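Local coordinates for NDP-rhamnosyltransferase (Saccharopolyspora spinosa, PDB 3TSA), which belongs to the GT-B glycosyltransferases, proteins built from two Rossmann-like domains that face each other across a cleft, at residues Ala17-Cys22 / Val200-Ser205; Gly77-Glu82 / Ala188-Gln193; Gly131-Leu136 / Arg165-Thr170; Trp143-Thr148 / Phe319-Asn324; Val278-Phe283 / Ser296-Thr301. One frame throughout, in Å; residues are numbered along the deposited sequence.

Contact 1 (Ala17-Cys22 / Val200-Ser205); sequences AMVPLC and VPYNGS
Val-19 and Pro-20, in the first turn of helix 19-27, pack against Val-200 and Tyr-202, which belong to the non-regular chain between the two Rossmann-like domains of this GT-B fold. That chain runs from strand 195-196, at the edge of the N-terminal sheet, toward strand 219-224 in the C-terminal sheet, and here it passes along the start of the helix. Aromatic packing comes first. The isopropyl group of Val-19 sits on one face of the Tyr-202 phenol: CG1 is 3.8 Å from the ring centroid and only 14° off the ring normal, a CH-pi contact, while CG2 comes within 3.9 Å of CE2 on the same ring. With chi1 at 175°, CG trans to N, the Tyr-202 ring is carried to Val-19. Trp-23 meets the same ring edge-to-face, and Gly-48 of the second subunit also packs on Tyr-202. Aliphatic packing forms the second group. The pyrrolidine of Pro-20 lies against the side chain of Val-200, CB to CB at 3.9 Å, and Pro-20 CG also touches Tyr-202 CB at 4.0 Å. Pro-376 of helix 376-385 closes over both Pro-20 and Val-200. No hydrogen bond crosses between the two segments; they meet by CH-pi and apolar contacts. Across the ring from Val-19, the chain doubles back on itself: Gly-204 N stands 3.5 Å above the centre of the opposite face of Tyr-202.

Contact 2 (Gly77-Glu82 / Ala188-Gln193); sequences GQRDTE and ASDAPQ
Arg-79 and Asp-190 form an end-on, two-nitrogen salt bridge between two irregular loops, one leading into helix 82-113 and the other joining strand 177-180 to strand 195-196. The two side chains extend toward each other from their loops. NH1 of Arg-79 gives its bond to OD2 of Asp-190 at 2.9 Å, on the syn lone pair, and NH2 of Arg-79 reaches OD1 of Asp-190 at 3.2 Å. A third, weak bond joins NH1 to OD1. The grip is twisted: the guanidinium and carboxylate planes lie 55° apart, with OD2 tilted from the guanidinium plane and OD1 close to it. A bend at chi3 (-63°) of Arg-79 turns its head group toward the carboxylate. Ala-188 CB lies obliquely against the guanidinium, 4.2 Å from Arg-79 NH2, and Pro-147 lies against the arginine side chain.

Each partner is carried by a type I beta turn, Gln-78 to Thr-81 and Ala-188 to Ala-191. In the first, Gln-78 O accepts from both Thr-81 N, at 3.1 Å, and Thr-81 OG1, at 2.8 Å. Thr-81 OG1 also bonds to Gly-84 N, the arrangement of a threonine N-cap: a beta turn runs straight into the capped start of helix 82-113.

Contact 3 (Gly131-Leu136 / Arg165-Thr170); sequences GGLLDL and RHHGLT
Leu-133 lays its isobutyl group over one face of the His-167 imidazole where the ends of helices 125-133 and 151-166 meet at the surface of the N-terminal domain. CD2 of Leu-133 stands over the middle of the ring, 4.0 Å from its centroid and 11° off the normal, a CH-pi contact, while CD1 drops beside His-167 CB at 4.0 Å. To get there Leu-133 is turned well off a staggered position (chi1 -91°); its CB is not aimed at His-167, but the branched end is. Leu-133 also packs on Leu-103 of helix 82-113. His-167 CG lies anti to the carbonyl carbon (chi1 -57°), raising the ring alongside the leucine.

Leu-169 makes the second half. Its CD1 presses into the helix backbone at Gly-132, 3.5 Å from that residue's C, a close approach made possible because Gly-132 carries no side chain. CD1 of Leu-169 and CD1 of Leu-133 then meet at 4.2 Å. Both helices finish in Schellman motifs, with Asp-135 and Gly-168 at positive phi.

With no hydrogen bond across, and the imidazole met on its face, the contact is made by CH-pi and van der Waals packing and probably depends little on a polar bond from His-167.

Contact 4 (Trp143-Thr148 / Phe319-Asn324); sequences WGVDPT and FDYARN
Val-145 brings its CA within 6.2 Å of the CA of Tyr-321, where an irregular loop passes one flank of helix 318-327. Gly-144 is stretched out at phi/psi 172°/-129°, and the chain bends at Val-145, then passes through Asp-146 into an Asx turn: Asp-146 OD1 accepts from Thr-148 N at 3.0 Å. Thr-148 OG1 bonds to the same oxygen at 2.7 Å, on its syn lone pair, and Arg-142 forms a salt bridge with OD2.

Across the contact the two methyls of Val-145 divide the work. CG1, anti to the backbone N (chi1 175°), touches Asp-320 CB at 3.7 Å. CG2 comes to Tyr-321 CB and CD1, both at 4.0 Å, meeting the phenol at its edge rather than over a face. Pro-147 CB adds a looser touch on Asp-320 OD2 at 4.1 Å. The other carboxylate oxygen of Asp-320, OD1, forms a salt bridge with Arg-323 NH2, whose hydrogen bond to it is weak; that nitrogen also bonds to Gly-77 O.

The contact joins the two domains of the GT-B fold: a loop between strand 138-141 and helix 151-166 leans on helix 318-327, whose Tyr-321 packs on Ala-299 and Phe-300 of helix 296-304 and bonds through its OH to Gln-309 and Thr-303.

Contact 5 (Val278-Phe283 / Ser296-Thr301); sequences VPLNLF and SGTAFT
Leu-280 reaches across to Thr-298 and Thr-301 within the C-terminal Rossmann-like domain, at the end of the parallel sheet that faces the other domain. Its segment, 278-283, links strand 272-274 to strand 289-292 and has helical backbone angles at 280-282; the opposing residues form the start of helix 296-304, which follows strand 289-292.

The tight part lies over the sheet. CD2 of Leu-280 meets CG2 of Thr-298 at 3.7 Å and reaches the helix backbone at Thr-298 CA, 3.8 Å away, the two side chains crossing at about a right angle. Leu-280 is twisted away from a staggered arrangement (chi1 -138°) as its branched end extends toward the helix. Below the pair, Cys-222 and Cys-224 of strand 219-224 receive Leu-280, and Thr-298 also touches Cys-224, Val-290 and Cys-292, so leucine and threonine share one floor of strand side chains.

Farther along the helix the fit slackens. Thr-301 CG2 stands 4.1 Å from Asn-281 CB and 4.4 Å from Leu-280 CB, and Asn-281 is partly exposed. Neighbouring Pro-279 and Leu-282 face the second subunit, where Thr-50 of that subunit packs on them. Two polar groups here have partners: Asn-203 OD1 accepts from Asn-281 N, and Asn-203 ND2 and Tyr-199 OH both bond to Thr-301 OG1. That hydroxyl donates to Gly-297 O at 2.7 Å, while Thr-301 N reaches the same oxygen from the opposite face of the carbonyl plane at 3.0 Å.

How the contacts relate
From the N terminus, 17-22 opens the long loop that contact 1 closes at 200-205. Within it lies contact 2 (77-82 to 188-193), and within that contact 3, a local closure of 131-136 on 165-170. Contact 4 starts at 143-148, inside all three, but closes only at 319-324, so it crosses each of them and ties the N-terminal domain to the C-terminal one. Contact 5, in the C-terminal domain, falls inside contact 4's span. Asn-203 joins contact 1 to contact 5, Gly-77 O and Arg-323 NH2 join contacts 2 and 4, and Trp-143 touches both Ala-17 and Ser-296. Contact 3 stands apart, about 28 Å or more from the others, centre to centre.

Contact 1 (Ala17-Cys22 / Val200-Ser205)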
# COMPACT_ATOMS: atom_id res chain seq x y z
N ALA A 17 3.82 2.85 11.23
CA ALA A 17 3.88 4.30 11.44
C ALA A 17 4.53 5.00 10.21
O ALA A 17 4.29 6.14 10.01
CB ALA A 17 4.73 4.63 12.68
N MET A 18 5.30 4.25 9.39
CA MET A 18 5.98 4.85 8.23
C MET A 18 5.24 4.58 6.94
O MET A 18 5.65 5.05 5.89
CB MET A 18 7.38 4.27 8.09
CG MET A 18 8.18 4.67 9.35
SD MET A 18 9.94 4.53 9.12
CE MET A 18 9.91 2.87 9.18
N VAL A 19 4.18 3.77 7.00
CA VAL A 19 3.60 3.29 5.71
C VAL A 19 3.01 4.42 4.82
O VAL A 19 3.35 4.48 3.61
CB VAL A 19 2.61 2.14 5.95
CG1 VAL A 19 1.59 2.04 4.82
CG2 VAL A 19 3.27 0.78 6.19
N PRO A 20 2.24 5.35 5.39
CA PRO A 20 1.68 6.43 4.60
C PRO A 20 2.81 7.28 3.94
O PRO A 20 2.64 7.75 2.76
CB PRO A 20 0.93 7.24 5.68
CG PRO A 20 0.37 6.12 6.54
CD PRO A 20 1.53 5.21 6.68
N LEU A 21 3.91 7.51 4.69
CA LEU A 21 5.04 8.24 4.09
C LEU A 21 5.67 7.43 2.92
O LEU A 21 6.06 8.00 1.89
CB LEU A 21 6.12 8.54 5.16
CG LEU A 21 7.28 9.41 4.69
CD1 LEU A 21 6.88 10.77 4.05
CD2 LEU A 21 8.20 9.70 5.89
N CYS A 22 5.79 6.12 3.10
CA CYS A 22 6.34 5.25 2.03
C CYS A 22 5.44 5.40 0.79
O CYS A 22 5.97 5.47 -0.36
CB CYS A 22 6.38 3.79 2.48
SG CYS A 22 7.72 3.52 3.65
N VAL A 200 -1.40 9.66 9.66
CA VAL A 200 -2.50 9.19 8.81
C VAL A 200 -2.80 7.82 9.33
O VAL A 200 -1.92 6.97 9.37
CB VAL A 200 -2.04 9.07 7.37
CG1 VAL A 200 -3.15 8.39 6.53
CG2 VAL A 200 -1.82 10.46 6.83
N PRO A 201 -4.05 7.58 9.73
CA PRO A 201 -4.28 6.26 10.30
C PRO A 201 -4.01 5.20 9.24
O PRO A 201 -4.47 5.29 8.08
CB PRO A 201 -5.76 6.32 10.74
CG PRO A 201 -5.96 7.76 11.08
CD PRO A 201 -5.17 8.50 9.95
N TYR A 202 -3.15 4.27 9.58
CA TYR A 202 -2.98 3.07 8.80
C TYR A 202 -2.94 2.00 9.79
O TYR A 202 -2.01 1.91 10.60
CB TYR A 202 -1.65 3.03 8.02
CG TYR A 202 -1.47 1.71 7.33
CD1 TYR A 202 -2.37 1.30 6.31
CD2 TYR A 202 -0.47 0.82 7.74
CE1 TYR A 202 -2.21 0.03 5.71
CE2 TYR A 202 -0.28 -0.50 7.15
CZ TYR A 202 -1.19 -0.84 6.08
OH TYR A 202 -1.11 -2.11 5.50
N ASN A 203 -3.97 1.15 9.72
CA ASN A 203 -4.09 0.03 10.63
C ASN A 203 -4.21 -1.30 9.87
O ASN A 203 -4.90 -2.23 10.34
CB ASN A 203 -5.36 0.20 11.47
CG ASN A 203 -5.67 1.64 11.84
OD1 ASN A 203 -6.73 2.17 11.47
ND2 ASN A 203 -4.80 2.25 12.62
N GLY A 204 -3.59 -1.39 8.69
CA GLY A 204 -3.59 -2.64 7.94
C GLY A 204 -4.73 -2.60 6.93
O GLY A 204 -5.51 -1.64 6.87
N SER A 205 -4.84 -3.68 6.17
CA SER A 205 -5.94 -3.82 5.22
C SER A 205 -7.12 -4.59 5.81
O SER A 205 -7.01 -5.19 6.87
CB SER A 205 -5.42 -4.52 4.01
OG SER A 205 -5.15 -5.89 4.35

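Contact 2 (Gly77-Glu82 / Ala188-Gln193)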
# COMPACT_ATOMS: atom_id res chain seq x y z
N GLY A 77 8.64 4.08 32.22
CA GLY A 77 8.28 5.48 32.27
C GLY A 77 8.93 6.24 33.42
O GLY A 77 8.50 7.34 33.82
N GLN A 78 10.02 5.69 33.93
CA GLN A 78 10.74 6.27 35.07
C GLN A 78 12.23 6.38 34.75
O GLN A 78 13.04 5.67 35.38
CB GLN A 78 10.48 5.44 36.36
CG GLN A 78 8.92 5.40 36.67
CD GLN A 78 8.57 4.41 37.74
OE1 GLN A 78 9.33 3.49 38.01
NE2 GLN A 78 7.35 4.55 38.29
N ARG A 79 12.58 7.21 33.75
CA ARG A 79 13.97 7.25 33.21
C ARG A 79 14.93 7.88 34.22
O ARG A 79 16.14 7.61 34.14
CB ARG A 79 14.02 7.90 31.85
CG ARG A 79 13.63 6.89 30.78
CD ARG A 79 13.62 7.51 29.37
NE ARG A 79 12.64 8.58 29.22
CZ ARG A 79 12.92 9.78 28.70
NH1 ARG A 79 14.17 10.11 28.25
NH2 ARG A 79 11.94 10.70 28.65
N ASP A 80 14.38 8.68 35.16
CA ASP A 80 15.19 9.27 36.29
C ASP A 80 15.40 8.28 37.45
O ASP A 80 15.87 8.66 38.54
CB ASP A 80 14.48 10.45 36.90
CG ASP A 80 14.14 11.54 35.89
OD1 ASP A 80 14.96 11.82 34.97
OD2 ASP A 80 13.05 12.16 36.09
N THR A 81 15.10 7.01 37.27
CA THR A 81 15.42 6.03 38.27
C THR A 81 16.46 5.07 37.74
O THR A 81 16.67 4.98 36.52
CB THR A 81 14.20 5.23 38.76
OG1 THR A 81 13.76 4.30 37.74
CG2 THR A 81 13.08 6.14 39.27
N GLU A 82 17.08 4.32 38.65
CA GLU A 82 18.05 3.30 38.26
C GLU A 82 17.46 2.15 37.46
O GLU A 82 18.10 1.66 36.48
CB GLU A 82 18.75 2.76 39.51
CG GLU A 82 19.24 1.31 39.36
CD GLU A 82 20.58 1.23 38.64
OE1 GLU A 82 21.36 2.22 38.66
OE2 GLU A 82 20.86 0.14 38.06
N ALA A 188 7.57 13.69 24.77
CA ALA A 188 8.46 13.72 25.90
C ALA A 188 9.29 15.02 25.88
O ALA A 188 9.82 15.45 24.82
CB ALA A 188 9.41 12.48 25.86
N SER A 189 9.37 15.63 27.07
CA SER A 189 10.04 16.93 27.14
C SER A 189 11.47 16.89 26.67
O SER A 189 11.97 17.89 26.16
CB SER A 189 9.93 17.53 28.55
OG SER A 189 10.44 16.65 29.54
N ASP A 190 12.18 15.77 26.81
CA ASP A 190 13.58 15.72 26.41
C ASP A 190 13.90 15.18 25.03
O ASP A 190 15.09 14.97 24.67
CB ASP A 190 14.42 14.98 27.50
CG ASP A 190 14.03 13.59 27.67
OD1 ASP A 190 13.08 13.12 26.98
OD2 ASP A 190 14.69 12.91 28.50
N ALA A 191 12.87 15.03 24.21
CA ALA A 191 13.10 14.61 22.83
C ALA A 191 13.54 15.82 21.98
O ALA A 191 12.85 16.85 22.02
CB ALA A 191 11.73 14.02 22.27
N PRO A 192 14.65 15.69 21.24
CA PRO A 192 15.18 16.77 20.41
C PRO A 192 14.12 17.21 19.43
O PRO A 192 13.22 16.40 19.10
CB PRO A 192 16.31 16.05 19.65
CG PRO A 192 16.94 15.25 20.67
CD PRO A 192 15.59 14.55 21.19
N GLN A 193 14.16 18.45 18.95
CA GLN A 193 13.12 18.92 18.03
C GLN A 193 13.08 18.08 16.70
O GLN A 193 14.12 17.69 16.14
CB GLN A 193 13.33 20.41 17.69
CG GLN A 193 12.27 20.98 16.73
CD GLN A 193 12.53 22.39 16.37
OE1 GLN A 193 13.32 23.07 17.05
NE2 GLN A 193 11.88 22.87 15.28

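Contact 3 (Gly131-Leu136 / Arg165-Thr170)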
# COMPACT_ATOMS: atom_id res chain seq x y z
N GLY A 131 24.32 5.02 7.63
CA GLY A 131 24.45 6.36 7.13
C GLY A 131 25.83 7.01 7.29
O GLY A 131 26.28 7.69 6.39
N GLY A 132 26.44 6.85 8.46
CA GLY A 132 27.82 7.35 8.66
C GLY A 132 28.83 6.65 7.76
O GLY A 132 29.60 7.27 7.05
N LEU A 133 28.82 5.34 7.79
CA LEU A 133 29.77 4.54 7.03
C LEU A 133 29.66 4.74 5.54
O LEU A 133 30.67 4.68 4.82
CB LEU A 133 29.59 3.08 7.42
CG LEU A 133 30.45 2.56 8.57
CD1 LEU A 133 30.26 3.42 9.83
CD2 LEU A 133 30.08 1.04 8.88
N LEU A 134 28.45 4.98 5.06
CA LEU A 134 28.24 5.21 3.62
C LEU A 134 28.11 6.66 3.20
O LEU A 134 27.87 6.98 2.00
CB LEU A 134 27.02 4.40 3.15
CG LEU A 134 27.27 2.86 3.21
CD1 LEU A 134 26.08 2.12 2.76
CD2 LEU A 134 28.51 2.42 2.37
N ASP A 135 28.24 7.57 4.15
CA ASP A 135 28.01 8.98 3.85
C ASP A 135 26.67 9.24 3.10
O ASP A 135 26.62 9.92 2.06
CB ASP A 135 29.20 9.58 3.02
CG ASP A 135 29.18 11.12 2.97
OD1 ASP A 135 28.61 11.78 3.87
OD2 ASP A 135 29.75 11.69 2.02
N LEU A 136 25.58 8.65 3.59
CA LEU A 136 24.25 8.97 3.08
C LEU A 136 23.48 9.68 4.18
O LEU A 136 23.60 9.29 5.36
CB LEU A 136 23.51 7.69 2.72
CG LEU A 136 24.20 6.80 1.66
CD1 LEU A 136 23.62 5.37 1.78
CD2 LEU A 136 24.04 7.41 0.27
N ARG A 165 34.08 5.75 14.97
CA ARG A 165 35.46 6.31 15.00
C ARG A 165 36.46 5.43 14.27
O ARG A 165 37.32 5.95 13.50
CB ARG A 165 35.88 6.71 16.42
CG ARG A 165 35.04 7.93 16.95
CD ARG A 165 35.68 8.56 18.18
NE ARG A 165 34.90 8.27 19.39
CZ ARG A 165 35.23 7.35 20.30
NH1 ARG A 165 36.33 6.60 20.19
NH2 ARG A 165 34.45 7.19 21.33
N HIS A 166 36.30 4.11 14.36
CA HIS A 166 37.20 3.25 13.60
C HIS A 166 37.04 3.48 12.10
O HIS A 166 37.99 3.34 11.33
CB HIS A 166 37.03 1.80 13.93
CG HIS A 166 37.45 1.47 15.32
ND1 HIS A 166 36.68 0.71 16.19
CD2 HIS A 166 38.59 1.77 16.00
CE1 HIS A 166 37.31 0.58 17.34
NE2 HIS A 166 38.48 1.19 17.25
N HIS A 167 35.84 3.80 11.66
CA HIS A 167 35.67 4.10 10.25
C HIS A 167 35.85 5.56 9.92
O HIS A 167 35.43 6.00 8.88
CB HIS A 167 34.29 3.60 9.75
CG HIS A 167 34.06 2.15 9.98
ND1 HIS A 167 34.09 1.23 8.96
CD2 HIS A 167 33.77 1.45 11.10
CE1 HIS A 167 33.84 0.02 9.44
NE2 HIS A 167 33.66 0.13 10.75
N GLY A 168 36.53 6.31 10.77
CA GLY A 168 36.93 7.69 10.40
C GLY A 168 35.98 8.81 10.72
O GLY A 168 36.21 9.95 10.32
N LEU A 169 34.88 8.52 11.42
CA LEU A 169 33.88 9.51 11.81
C LEU A 169 34.15 10.02 13.22
O LEU A 169 34.92 9.40 13.99
CB LEU A 169 32.47 8.87 11.77
CG LEU A 169 32.26 8.03 10.49
CD1 LEU A 169 30.82 7.51 10.48
CD2 LEU A 169 32.53 8.74 9.15
N THR A 170 33.45 11.10 13.59
CA THR A 170 33.53 11.65 14.95
C THR A 170 32.92 10.72 16.01
O THR A 170 33.35 10.68 17.18
CB THR A 170 32.81 13.02 15.02
OG1 THR A 170 33.61 13.99 14.32
CG2 THR A 170 32.62 13.47 16.49

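Contact 4 (Trp143-Thr148 / Phe319-Asn324)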
# COMPACT_ATOMS: atom_id res chain seq x y z
N TRP A 143 7.92 6.95 15.79
CA TRP A 143 6.56 6.35 15.67
C TRP A 143 5.53 7.08 16.53
O TRP A 143 4.30 6.94 16.33
CB TRP A 143 6.63 4.85 15.99
CG TRP A 143 6.97 4.68 17.45
CD1 TRP A 143 6.09 4.70 18.49
CD2 TRP A 143 8.26 4.66 18.01
NE1 TRP A 143 6.76 4.63 19.68
CE2 TRP A 143 8.10 4.60 19.43
CE3 TRP A 143 9.56 4.62 17.47
CZ2 TRP A 143 9.17 4.54 20.31
CZ3 TRP A 143 10.64 4.56 18.34
CH2 TRP A 143 10.43 4.52 19.77
N GLY A 144 6.01 7.86 17.50
CA GLY A 144 5.09 8.54 18.41
C GLY A 144 5.87 9.22 19.55
O GLY A 144 6.80 9.94 19.29
N VAL A 145 5.45 8.97 20.79
CA VAL A 145 6.19 9.49 21.96
C VAL A 145 7.59 8.85 21.95
O VAL A 145 7.72 7.64 21.65
CB VAL A 145 5.44 9.19 23.27
CG1 VAL A 145 6.28 9.62 24.47
CG2 VAL A 145 4.11 9.95 23.28
N ASP A 146 8.61 9.67 22.13
CA ASP A 146 10.03 9.20 21.93
C ASP A 146 10.73 9.39 23.27
O ASP A 146 11.12 10.51 23.59
CB ASP A 146 10.69 10.08 20.83
CG ASP A 146 12.17 9.70 20.58
OD1 ASP A 146 12.72 8.81 21.30
OD2 ASP A 146 12.76 10.26 19.66
N PRO A 147 10.92 8.28 24.06
CA PRO A 147 11.61 8.40 25.36
C PRO A 147 13.07 7.98 25.26
O PRO A 147 13.63 7.48 26.23
CB PRO A 147 10.86 7.40 26.25
CG PRO A 147 9.98 6.65 25.41
CD PRO A 147 10.23 6.99 23.92
N THR A 148 13.67 8.16 24.08
CA THR A 148 15.04 7.65 23.90
C THR A 148 16.15 8.54 24.36
O THR A 148 17.28 8.06 24.44
CB THR A 148 15.31 7.15 22.44
OG1 THR A 148 15.31 8.24 21.51
CG2 THR A 148 14.36 6.03 22.09
N PHE A 319 3.82 4.44 29.03
CA PHE A 319 3.59 5.24 30.25
C PHE A 319 3.58 6.70 30.03
O PHE A 319 2.74 7.38 30.56
CB PHE A 319 4.67 4.85 31.33
CG PHE A 319 4.54 3.38 31.67
CD1 PHE A 319 3.56 2.99 32.59
CD2 PHE A 319 5.33 2.42 31.00
CE1 PHE A 319 3.34 1.56 32.86
CE2 PHE A 319 5.12 1.01 31.26
CZ PHE A 319 4.10 0.61 32.13
N ASP A 320 4.56 7.20 29.25
CA ASP A 320 4.59 8.61 28.86
C ASP A 320 3.36 9.01 28.09
O ASP A 320 2.72 10.00 28.47
CB ASP A 320 5.87 8.85 28.03
CG ASP A 320 7.11 8.79 28.92
OD1 ASP A 320 7.32 9.81 29.63
OD2 ASP A 320 7.80 7.79 28.92
N TYR A 321 2.99 8.23 27.05
CA TYR A 321 1.79 8.61 26.31
C TYR A 321 0.59 8.61 27.24
O TYR A 321 -0.21 9.52 27.22
CB TYR A 321 1.50 7.62 25.20
CG TYR A 321 0.26 7.93 24.50
CD1 TYR A 321 0.22 8.95 23.56
CD2 TYR A 321 -0.90 7.19 24.75
CE1 TYR A 321 -1.00 9.28 22.88
CE2 TYR A 321 -2.12 7.48 24.11
CZ TYR A 321 -2.15 8.53 23.18
OH TYR A 321 -3.28 8.84 22.48
N ALA A 322 0.46 7.56 28.06
CA ALA A 322 -0.72 7.47 28.92
C ALA A 322 -0.85 8.68 29.90
O ALA A 322 -1.95 9.22 30.05
CB ALA A 322 -0.75 6.12 29.71
N ARG A 323 0.25 9.03 30.57
CA ARG A 323 0.29 10.13 31.49
C ARG A 323 -0.01 11.46 30.77
O ARG A 323 -0.78 12.31 31.30
CB ARG A 323 1.67 10.23 32.22
CG ARG A 323 1.90 9.19 33.29
CD ARG A 323 3.16 9.62 34.11
NE ARG A 323 4.39 9.74 33.28
CZ ARG A 323 5.33 8.79 33.30
NH1 ARG A 323 5.10 7.69 33.99
NH2 ARG A 323 6.42 8.92 32.59
N ASN A 324 0.51 11.57 29.56
CA ASN A 324 0.39 12.88 28.94
C ASN A 324 -0.98 13.04 28.34
O ASN A 324 -1.57 14.13 28.42
CB ASN A 324 1.48 13.05 27.88
CG ASN A 324 2.92 13.08 28.51
OD1 ASN A 324 3.11 13.09 29.77
ND2 ASN A 324 3.90 12.97 27.63

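Contact 5 (Val278-Phe283 / Ser296-Thr301)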
# COMPACT_ATOMS: atom_id res chain seq x y z
N VAL A 278 -10.39 -6.16 11.53
CA VAL A 278 -10.97 -5.01 10.85
C VAL A 278 -10.16 -3.79 11.29
O VAL A 278 -10.15 -3.47 12.47
CB VAL A 278 -12.45 -4.72 11.28
CG1 VAL A 278 -12.95 -3.39 10.56
CG2 VAL A 278 -13.39 -5.88 10.95
N PRO A 279 -9.52 -3.08 10.34
CA PRO A 279 -8.74 -1.86 10.62
C PRO A 279 -9.57 -0.88 11.45
O PRO A 279 -10.70 -0.51 11.07
CB PRO A 279 -8.55 -1.28 9.19
CG PRO A 279 -8.31 -2.52 8.38
CD PRO A 279 -9.39 -3.49 8.93
N LEU A 280 -8.97 -0.44 12.57
CA LEU A 280 -9.65 0.43 13.49
C LEU A 280 -10.36 1.61 12.85
O LEU A 280 -11.47 1.98 13.20
CB LEU A 280 -8.55 0.93 14.42
CG LEU A 280 -8.93 0.97 15.85
CD1 LEU A 280 -9.32 -0.44 16.19
CD2 LEU A 280 -7.69 1.53 16.59
N ASN A 281 -9.69 2.26 11.91
CA ASN A 281 -10.21 3.48 11.39
C ASN A 281 -11.50 3.30 10.61
O ASN A 281 -12.24 4.24 10.41
CB ASN A 281 -9.09 4.12 10.52
CG ASN A 281 -8.92 3.45 9.21
OD1 ASN A 281 -8.04 2.61 9.02
ND2 ASN A 281 -9.78 3.82 8.27
N LEU A 282 -11.79 2.07 10.19
CA LEU A 282 -13.03 1.82 9.45
C LEU A 282 -14.29 1.98 10.32
O LEU A 282 -15.38 2.28 9.80
CB LEU A 282 -12.97 0.42 8.83
CG LEU A 282 -11.86 0.25 7.78
CD1 LEU A 282 -11.79 -1.18 7.22
CD2 LEU A 282 -12.11 1.31 6.65
N PHE A 283 -14.17 1.83 11.64
CA PHE A 283 -15.36 1.89 12.51
C PHE A 283 -15.19 2.73 13.76
O PHE A 283 -16.14 2.96 14.53
CB PHE A 283 -15.77 0.48 12.93
CG PHE A 283 -14.76 -0.20 13.82
CD1 PHE A 283 -14.76 -0.01 15.19
CD2 PHE A 283 -13.84 -1.08 13.27
CE1 PHE A 283 -13.85 -0.70 16.01
CE2 PHE A 283 -12.92 -1.73 14.05
CZ PHE A 283 -12.90 -1.52 15.44
N SER A 296 1.15 3.48 19.60
CA SER A 296 0.84 4.67 18.85
C SER A 296 -0.21 4.44 17.75
O SER A 296 -0.96 5.37 17.42
CB SER A 296 2.15 5.29 18.32
OG SER A 296 2.74 4.44 17.36
N GLY A 297 -0.23 3.32 17.05
CA GLY A 297 -1.19 3.25 15.90
C GLY A 297 -2.66 3.30 16.37
O GLY A 297 -3.47 4.13 15.89
N THR A 298 -2.97 2.49 17.39
CA THR A 298 -4.33 2.48 18.00
C THR A 298 -4.59 3.86 18.59
O THR A 298 -5.64 4.49 18.32
CB THR A 298 -4.45 1.38 18.99
OG1 THR A 298 -4.40 0.10 18.27
CG2 THR A 298 -5.79 1.54 19.81
N ALA A 299 -3.62 4.34 19.38
CA ALA A 299 -3.86 5.60 20.15
C ALA A 299 -3.90 6.83 19.25
O ALA A 299 -4.74 7.72 19.45
CB ALA A 299 -2.80 5.76 21.24
N PHE A 300 -3.00 6.91 18.27
CA PHE A 300 -2.99 8.07 17.41
C PHE A 300 -4.21 8.03 16.47
O PHE A 300 -4.72 9.09 16.09
CB PHE A 300 -1.67 8.17 16.61
CG PHE A 300 -0.51 8.67 17.41
CD1 PHE A 300 -0.53 8.83 18.81
CD2 PHE A 300 0.65 8.96 16.74
CE1 PHE A 300 0.66 9.32 19.51
CE2 PHE A 300 1.76 9.49 17.40
CZ PHE A 300 1.77 9.62 18.80
N THR A 301 -4.71 6.84 16.13
CA THR A 301 -5.91 6.77 15.29
C THR A 301 -7.07 7.30 16.12
O THR A 301 -7.87 8.10 15.63
CB THR A 301 -6.19 5.35 14.81
OG1 THR A 301 -5.16 4.96 13.90
CG2 THR A 301 -7.52 5.22 14.13